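Putative ABC transporter amino acid-binding protein (Sinorhizobium meliloti, PDB 2Q88) probably serves an ABC transporter as its solute-binding protein, holding the compatible solute ectoine in a pocket between its two lobes. Local coordinates at residues I177-L180 with V181-N185. Residues are numbered along the deposited sequence; the frame is centred on the assembly and turned at random.
Sequences INDL and VSKAN
The last turns of helix 174-184, which packs on the sheet of one lobe of this periplasmic-binding-protein fold, are joined by an i to i+4 salt bridge between Asp179 and Lys183 on the outward face. Lys183 NZ lies 2.5 Å from Asp179 OD1, a short approach on the syn side of the carboxylate, 20° out of its plane. A chi1 of -169° turns the Asp179 carboxylate away from its own N, and the extended lysine chain runs past Asp179 O, its CG 3.4 Å from that oxygen, to bring NZ across obliquely. Both residues suit a surface turn, where a short acid and a long, flexible base can pair. Without the carboxylate, as with an alanine here, Lys183 would probably lose its mate and its chain turn more freely.

On the inner side, beta-branched Ile177 and Val181 touch through their CG2 methyls at 4.1 Å, and both also lie on Val191 of strand 189-192; Ile177 reaches Tyr170 and Leu172 of strand 169-173 as well. Bulky apolar side chains suit this sheet-facing side, where Ile177 is buried. Val181 N bonds to Ile177 O as in a regular alpha-helix, with an N-H...O angle of 171°. Toward the end i to i+3 pairings appear: Lys183 N meets Leu180 O at 3.3 Å from above the carbonyl plane, its bond to Asp179 O being weak, and Ala184 N bonds to Val181 O. Ser182, small and polar, folds its OG back 2.9 Å from Asp179 O and 3.0 Å from Asn178 O; its single proton can go to either oxygen. Asn185 then leaves the helix with positive phi. The chemistry thus divides the helix into an apolar face toward the sheet and a polar outer side carrying one ion pair, whose opposite charges probably largely neutralise each other at the surface.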
loop_
_atom_site.group_PDB
_atom_site.type_symbol
_atom_site.label_atom_id
_atom_site.label_comp_id
_atom_site.label_asym_id
_atom_site.label_seq_id
_atom_site.Cartn_x
_atom_site.Cartn_y
_atom_site.Cartn_z
ATOM N N ILE A 177 -9.046 -0.872 6.271
ATOM C CA ILE A 177 -10.022 -0.321 7.218
ATOM C C ILE A 177 -10.905 -1.449 7.752
ATOM O O ILE A 177 -11.084 -1.565 8.959
ATOM C CB ILE A 177 -10.872 0.819 6.567
ATOM C CG1 ILE A 177 -10.062 2.125 6.426
ATOM C CG2 ILE A 177 -12.132 1.100 7.362
ATOM C CD1 ILE A 177 -9.589 2.763 7.778
ATOM N N ASN A 178 -11.439 -2.281 6.856
ATOM C CA ASN A 178 -12.300 -3.406 7.258
ATOM C C ASN A 178 -11.612 -4.379 8.211
ATOM O O ASN A 178 -12.213 -4.849 9.179
ATOM C CB ASN A 178 -12.818 -4.170 6.033
ATOM C CG ASN A 178 -13.965 -3.456 5.324
ATOM O OD1 ASN A 178 -14.641 -2.596 5.893
ATOM N ND2 ASN A 178 -14.196 -3.829 4.074
ATOM N N ASP A 179 -10.352 -4.683 7.934
ATOM C CA ASP A 179 -9.582 -5.572 8.794
ATOM C C ASP A 179 -9.380 -4.966 10.184
ATOM O O ASP A 179 -9.605 -5.628 11.209
ATOM C CB ASP A 179 -8.243 -5.886 8.135
ATOM C CG ASP A 179 -7.513 -6.998 8.824
ATOM O OD1 ASP A 179 -6.517 -6.697 9.510
ATOM O OD2 ASP A 179 -7.869 -8.197 8.760
ATOM N N LEU A 180 -8.983 -3.696 10.204
ATOM C CA LEU A 180 -8.715 -2.966 11.442
ATOM C C LEU A 180 -9.963 -2.810 12.314
ATOM O O LEU A 180 -9.916 -3.086 13.517
ATOM C CB LEU A 180 -8.099 -1.599 11.108
ATOM C CG LEU A 180 -7.935 -0.521 12.175
ATOM C CD1 LEU A 180 -6.890 -0.923 13.217
ATOM C CD2 LEU A 180 -7.555 0.796 11.497
ATOM N N VAL A 181 -11.073 -2.397 11.702
ATOM C CA VAL A 181 -12.348 -2.218 12.411
ATOM C C VAL A 181 -12.907 -3.544 12.951
ATOM O O VAL A 181 -13.378 -3.606 14.092
ATOM C CB VAL A 181 -13.393 -1.484 11.527
ATOM C CG1 VAL A 181 -14.762 -1.408 12.207
ATOM C CG2 VAL A 181 -12.898 -0.071 11.201
ATOM N N SER A 182 -12.825 -4.601 12.147
ATOM C CA SER A 182 -13.314 -5.920 12.569
ATOM C C SER A 182 -12.524 -6.523 13.738
ATOM O O SER A 182 -13.016 -7.426 14.422
ATOM C CB SER A 182 -13.349 -6.892 11.388
ATOM O OG SER A 182 -12.039 -7.245 10.978
ATOM N N LYS A 183 -11.305 -6.035 13.958
ATOM C CA LYS A 183 -10.477 -6.483 15.079
ATOM C C LYS A 183 -10.626 -5.580 16.303
ATOM O O LYS A 183 -10.241 -5.960 17.416
ATOM C CB LYS A 183 -9.005 -6.538 14.677
ATOM C CG LYS A 183 -8.635 -7.674 13.749
ATOM C CD LYS A 183 -7.176 -7.587 13.368
ATOM C CE LYS A 183 -6.840 -8.556 12.257
ATOM N NZ LYS A 183 -5.675 -8.083 11.456
ATOM N N ALA A 184 -11.175 -4.389 16.086
ATOM C CA ALA A 184 -11.242 -3.354 17.117
ATOM C C ALA A 184 -12.326 -3.610 18.142
ATOM O O ALA A 184 -12.167 -3.266 19.319
ATOM C CB ALA A 184 -11.468 -2.019 16.485
ATOM N N ASN A 185 -13.434 -4.190 17.682
ATOM C CA ASN A 185 -14.610 -4.399 18.515
ATOM C C ASN A 185 -15.095 -3.071 19.116
ATOM O O ASN A 185 -15.185 -2.916 20.338
ATOM C CB ASN A 185 -14.319 -5.445 19.597
ATOM C CG ASN A 185 -15.572 -6.119 20.108
ATOM O OD1 ASN A 185 -16.464 -5.472 20.662
ATOM N ND2 ASN A 185 -15.644 -7.433 19.929
#